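PDB 2VSD: CHIR AB1 from Gallus gallus, which probably acts as an Fc receptor of the chicken immune system, binding the Fc region of avian antibody through this extracellular immunoglobulin domain. Local coordinates for residues A33-R44 against E66-V77. Sequence-based numbering, arbitrary orientation.
With NAG (2-acetamido-2-deoxy-beta-D-glucopyranose), chain B.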
loop_
_atom_site.group_PDB
_atom_site.type_symbol
_atom_site.label_atom_id
_atom_site.label_comp_id
_atom_site.label_asym_id
_atom_site.label_seq_id
_atom_site.Cartn_x
_atom_site.Cartn_y
_atom_site.Cartn_z
ATOM N N ALA A 33 14.048 -0.937 -3.468
ATOM C CA ALA A 33 12.747 -1.471 -3.043
ATOM C C ALA A 33 11.768 -0.363 -2.662
ATOM O O ALA A 33 12.172 0.740 -2.293
ATOM C CB ALA A 33 12.916 -2.459 -1.891
ATOM N N TRP A 34 10.487 -0.659 -2.802
ATOM C CA TRP A 34 9.412 0.205 -2.295
ATOM C C TRP A 34 9.169 -0.215 -0.862
ATOM O O TRP A 34 8.996 -1.386 -0.602
ATOM C CB TRP A 34 8.134 0.048 -3.148
ATOM C CG TRP A 34 8.168 0.968 -4.319
ATOM C CD1 TRP A 34 8.487 0.648 -5.622
ATOM C CD2 TRP A 34 7.934 2.379 -4.301
ATOM N NE1 TRP A 34 8.424 1.770 -6.405
ATOM C CE2 TRP A 34 8.123 2.849 -5.622
ATOM C CE3 TRP A 34 7.553 3.286 -3.309
ATOM C CZ2 TRP A 34 7.931 4.167 -5.968
ATOM C CZ3 TRP A 34 7.381 4.611 -3.652
ATOM C CH2 TRP A 34 7.567 5.042 -4.972
ATOM N N VAL A 35 9.199 0.739 0.066
ATOM C CA VAL A 35 9.045 0.385 1.479
ATOM C C VAL A 35 7.716 0.955 1.963
ATOM O O VAL A 35 7.384 2.086 1.614
ATOM C CB VAL A 35 10.195 0.938 2.313
ATOM C CG1 VAL A 35 10.113 0.418 3.747
ATOM C CG2 VAL A 35 11.548 0.549 1.680
ATOM N N GLN A 36 6.964 0.170 2.734
ATOM C CA GLN A 36 5.669 0.631 3.240
ATOM C C GLN A 36 5.657 0.737 4.763
ATOM O O GLN A 36 6.167 -0.167 5.448
ATOM C CB GLN A 36 4.612 -0.373 2.859
ATOM C CG GLN A 36 4.482 -0.538 1.347
ATOM C CD GLN A 36 3.437 -1.544 0.928
ATOM O OE1 GLN A 36 3.033 -2.426 1.700
ATOM N NE2 GLN A 36 3.008 -1.443 -0.344
ATOM N N LEU A 37 5.013 1.776 5.286
ATOM C CA LEU A 37 4.763 1.839 6.708
ATOM C C LEU A 37 3.271 1.644 6.924
ATOM O O LEU A 37 2.470 2.408 6.379
ATOM C CB LEU A 37 5.209 3.185 7.307
ATOM C CG LEU A 37 5.093 3.275 8.851
ATOM C CD1 LEU A 37 6.198 2.450 9.562
ATOM C CD2 LEU A 37 5.190 4.733 9.260
ATOM N N TRP A 38 2.942 0.687 7.788
ATOM C CA TRP A 38 1.564 0.283 8.078
ATOM C C TRP A 38 1.261 0.647 9.510
ATOM O O TRP A 38 2.137 0.505 10.397
ATOM C CB TRP A 38 1.427 -1.226 7.948
ATOM C CG TRP A 38 1.459 -1.662 6.522
ATOM C CD1 TRP A 38 2.521 -1.578 5.662
ATOM C CD2 TRP A 38 0.372 -2.228 5.786
ATOM N NE1 TRP A 38 2.158 -2.103 4.417
ATOM C CE2 TRP A 38 0.845 -2.491 4.470
ATOM C CE3 TRP A 38 -0.955 -2.564 6.115
ATOM C CZ2 TRP A 38 0.030 -3.041 3.467
ATOM C CZ3 TRP A 38 -1.774 -3.130 5.125
ATOM C CH2 TRP A 38 -1.269 -3.366 3.801
ATOM N N LEU A 39 0.038 1.128 9.731
ATOM C CA LEU A 39 -0.436 1.486 11.082
ATOM C C LEU A 39 -1.739 0.731 11.352
ATOM O O LEU A 39 -2.700 0.871 10.564
ATOM C CB LEU A 39 -0.640 3.019 11.191
ATOM C CG LEU A 39 -1.401 3.528 12.430
ATOM C CD1 LEU A 39 -0.726 3.025 13.749
ATOM C CD2 LEU A 39 -1.509 5.056 12.461
ATOM N N ASN A 40 -1.772 -0.085 12.422
ATOM C CA ASN A 40 -2.991 -0.836 12.781
ATOM C C ASN A 40 -3.496 -1.681 11.605
ATOM O O ASN A 40 -4.721 -1.851 11.402
ATOM C CB ASN A 40 -4.118 0.098 13.253
ATOM C CG ASN A 40 -3.776 0.864 14.520
ATOM O OD1 ASN A 40 -2.753 0.614 15.178
ATOM N ND2 ASN A 40 -4.641 1.857 14.827
ATOM N N GLY A 41 -2.554 -2.206 10.826
ATOM C CA GLY A 41 -2.914 -3.151 9.752
ATOM C C GLY A 41 -3.422 -2.486 8.481
ATOM O O GLY A 41 -3.998 -3.165 7.607
ATOM N N THR A 42 -3.219 -1.170 8.355
ATOM C CA THR A 42 -3.596 -0.428 7.146
ATOM C C THR A 42 -2.372 0.389 6.702
ATOM O O THR A 42 -1.654 0.941 7.538
ATOM C CB THR A 42 -4.806 0.504 7.439
ATOM O OG1 THR A 42 -5.968 -0.293 7.748
ATOM C CG2 THR A 42 -5.115 1.434 6.263
ATOM N N LEU A 43 -2.120 0.437 5.398
ATOM C CA LEU A 43 -0.983 1.211 4.867
ATOM C C LEU A 43 -1.116 2.691 5.207
ATOM O O LEU A 43 -2.199 3.301 4.944
ATOM C CB LEU A 43 -0.914 1.042 3.325
ATOM C CG LEU A 43 0.134 1.902 2.620
ATOM C CD1 LEU A 43 1.453 1.224 2.883
ATOM C CD2 LEU A 43 -0.097 2.043 1.074
ATOM N N ARG A 44 -0.034 3.262 5.784
ATOM C CA ARG A 44 -0.001 4.693 6.047
ATOM C C ARG A 44 0.820 5.479 5.015
ATOM O O ARG A 44 0.289 6.398 4.373
ATOM C CB ARG A 44 0.459 5.006 7.491
ATOM C CG ARG A 44 0.212 6.480 7.815
ATOM C CD ARG A 44 0.539 6.865 9.209
ATOM N NE ARG A 44 0.297 8.306 9.358
ATOM C CZ ARG A 44 0.429 9.006 10.480
ATOM N NH1 ARG A 44 0.760 8.408 11.625
ATOM N NH2 ARG A 44 0.191 10.320 10.453
ATOM N N GLU A 66 -4.841 9.723 16.962
ATOM C CA GLU A 66 -4.909 8.548 16.092
ATOM C C GLU A 66 -3.560 8.115 15.529
ATOM O O GLU A 66 -3.462 7.068 14.884
ATOM C CB GLU A 66 -5.984 8.705 15.000
ATOM C CG GLU A 66 -7.403 8.886 15.627
ATOM C CD GLU A 66 -8.483 9.034 14.570
ATOM O OE1 GLU A 66 -8.134 9.296 13.400
ATOM O OE2 GLU A 66 -9.683 8.904 14.921
ATOM N N ASP A 67 -2.517 8.900 15.814
ATOM C CA ASP A 67 -1.151 8.520 15.455
ATOM C C ASP A 67 -0.634 7.385 16.329
ATOM O O ASP A 67 0.274 6.690 15.946
ATOM C CB ASP A 67 -0.166 9.715 15.547
ATOM C CG ASP A 67 -0.338 10.694 14.410
ATOM O OD1 ASP A 67 -0.504 10.244 13.256
ATOM O OD2 ASP A 67 -0.303 11.912 14.668
ATOM N N ALA A 68 -1.235 7.200 17.495
ATOM C CA ALA A 68 -0.846 6.111 18.384
ATOM C C ALA A 68 -1.165 4.769 17.721
ATOM O O ALA A 68 -2.035 4.688 16.869
ATOM C CB ALA A 68 -1.607 6.245 19.715
ATOM N N GLY A 69 -0.446 3.713 18.080
ATOM C CA GLY A 69 -0.886 2.391 17.624
ATOM C C GLY A 69 0.247 1.509 17.171
ATOM O O GLY A 69 1.420 1.733 17.522
ATOM N N THR A 70 -0.103 0.506 16.373
ATOM C CA THR A 70 0.865 -0.540 16.035
ATOM C C THR A 70 1.455 -0.309 14.654
ATOM O O THR A 70 0.738 -0.397 13.642
ATOM C CB THR A 70 0.225 -1.916 16.084
ATOM O OG1 THR A 70 -0.431 -2.063 17.332
ATOM C CG2 THR A 70 1.327 -3.015 15.934
ATOM N N TYR A 71 2.739 0.033 14.630
ATOM C CA TYR A 71 3.467 0.255 13.377
ATOM C C TYR A 71 4.235 -0.974 12.900
ATOM O O TYR A 71 4.866 -1.674 13.691
ATOM C CB TYR A 71 4.416 1.442 13.487
ATOM C CG TYR A 71 3.680 2.772 13.505
ATOM C CD1 TYR A 71 3.198 3.308 14.715
ATOM C CD2 TYR A 71 3.446 3.473 12.320
ATOM C CE1 TYR A 71 2.528 4.533 14.749
ATOM C CE2 TYR A 71 2.740 4.709 12.343
ATOM C CZ TYR A 71 2.301 5.212 13.560
ATOM O OH TYR A 71 1.606 6.407 13.592
ATOM N N GLN A 72 4.186 -1.206 11.595
ATOM C CA GLN A 72 4.948 -2.284 10.961
ATOM C C GLN A 72 5.467 -1.813 9.637
ATOM O O GLN A 72 4.910 -0.868 9.057
ATOM C CB GLN A 72 4.059 -3.500 10.735
ATOM C CG GLN A 72 3.691 -4.231 11.993
ATOM C CD GLN A 72 2.598 -5.233 11.745
ATOM O OE1 GLN A 72 1.465 -4.863 11.447
ATOM N NE2 GLN A 72 2.937 -6.517 11.823
ATOM N N CYS A 73 6.498 -2.479 9.113
ATOM C CA CYS A 73 6.943 -2.158 7.754
ATOM C C CYS A 73 7.083 -3.421 6.899
ATOM O O CYS A 73 7.229 -4.525 7.444
ATOM C CB CYS A 73 8.207 -1.262 7.743
ATOM S SG CYS A 73 9.759 -2.042 8.289
ATOM N N ARG A 74 6.978 -3.221 5.579
ATOM C CA ARG A 74 6.909 -4.270 4.566
ATOM C C ARG A 74 7.686 -3.702 3.390
ATOM O O ARG A 74 7.658 -2.488 3.154
ATOM C CB ARG A 74 5.431 -4.404 4.180
ATOM C CG ARG A 74 5.041 -5.448 3.225
ATOM C CD ARG A 74 3.551 -5.496 3.263
ATOM N NE ARG A 74 2.981 -6.456 2.334
ATOM C CZ ARG A 74 2.228 -6.156 1.288
ATOM N NH1 ARG A 74 1.950 -4.896 0.955
ATOM N NH2 ARG A 74 1.782 -7.150 0.537
ATOM N N TYR A 75 8.372 -4.537 2.618
ATOM C CA TYR A 75 9.000 -4.017 1.387
ATOM C C TYR A 75 8.775 -4.952 0.212
ATOM O O TYR A 75 8.452 -6.117 0.423
ATOM C CB TYR A 75 10.485 -3.673 1.569
ATOM C CG TYR A 75 11.390 -4.852 1.807
ATOM C CD1 TYR A 75 11.537 -5.397 3.087
ATOM C CD2 TYR A 75 12.138 -5.404 0.763
ATOM C CE1 TYR A 75 12.382 -6.491 3.323
ATOM C CE2 TYR A 75 12.988 -6.500 0.984
ATOM C CZ TYR A 75 13.101 -7.042 2.267
ATOM O OH TYR A 75 13.942 -8.125 2.525
ATOM N N GLN A 76 8.886 -4.387 -0.997
ATOM C CA GLN A 76 8.510 -5.057 -2.240
ATOM C C GLN A 76 9.449 -4.696 -3.375
ATOM O O GLN A 76 9.926 -3.559 -3.497
ATOM C CB GLN A 76 7.074 -4.679 -2.674
ATOM C CG GLN A 76 5.981 -4.954 -1.666
ATOM C CD GLN A 76 4.588 -4.728 -2.250
ATOM O OE1 GLN A 76 4.343 -3.731 -2.945
ATOM N NE2 GLN A 76 3.680 -5.654 -1.977
ATOM N N VAL A 77 9.691 -5.692 -4.223
ATOM C CA VAL A 77 10.458 -5.502 -5.443
ATOM C C VAL A 77 9.684 -6.122 -6.610
ATOM O O VAL A 77 8.859 -7.000 -6.409
ATOM C CB VAL A 77 11.872 -6.149 -5.347
ATOM C CG1 VAL A 77 12.693 -5.448 -4.279
ATOM C CG2 VAL A 77 11.765 -7.643 -5.064
HETATM C C1 NAG B . -4.467 2.679 16.012
HETATM C C2 NAG B . -5.390 3.890 15.813
HETATM C C3 NAG B . -5.539 4.772 17.076
HETATM C C4 NAG B . -5.709 3.916 18.337
HETATM C C5 NAG B . -4.690 2.760 18.339
HETATM C C6 NAG B . -4.794 1.797 19.535
HETATM C C7 NAG B . -5.501 4.664 13.459
HETATM C C8 NAG B . -6.421 3.546 13.179
HETATM N N2 NAG B . -4.969 4.748 14.693
HETATM O O3 NAG B . -6.645 5.659 16.885
HETATM O O4 NAG B . -5.441 4.614 19.544
HETATM O O5 NAG B . -4.857 1.977 17.162
HETATM O O6 NAG B . -6.138 1.321 19.616
HETATM O O7 NAG B . -5.229 5.421 12.494
HETATM O O HOH W 1 1.883 -2.811 -2.961
HETATM O O HOH W 2 -3.309 -0.979 17.760
HETATM O O HOH W 3 0.338 -2.251 11.333
HETATM O O HOH W 4 0.350 12.892 12.331
#
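Leu39 and Tyr71 meet on the inner face of two antiparallel strands, 33-39 and 69-77, central in one sheet of an immunoglobulin beta sandwich. Leu39 CD1 lies over one face of the phenol ring in a CH-pi contact, 3.8 Å from its centroid, while Leu37 CD2 packs against Tyr71 CD2. The ring stands CG anti to its own carbonyl carbon (chi1 -73°), which carries OH back to Asp67 O, a 2.7 Å bond on a lone pair that makes the tyrosine corner familiar from Greek-key proteins. A phenylalanine here would probably keep the leucine packing but leave Asp67 O without this donor, freeing the turn to shift. Nearby, extended Arg44 reaches Asp67 in a salt bridge, NH1 and NH2 both turning to the single OD1 in weak, bent bonds, with the guanidinium and carboxylate planes nearly parallel but offset. Cys73, also facing inward, bonds to Cys26 of the opposing sheet. On the outer face, Gln36 suits its place because OE1 accepts two donors: Trp38 NE1, lying above the amide plane, and Arg74 NH1, whose second partner is Asp46 of the second subunit. Asn40 carries the glycan on ND2, yet its OD1 still accepts Thr70 N at 2.9 Å, nearly straight (172°).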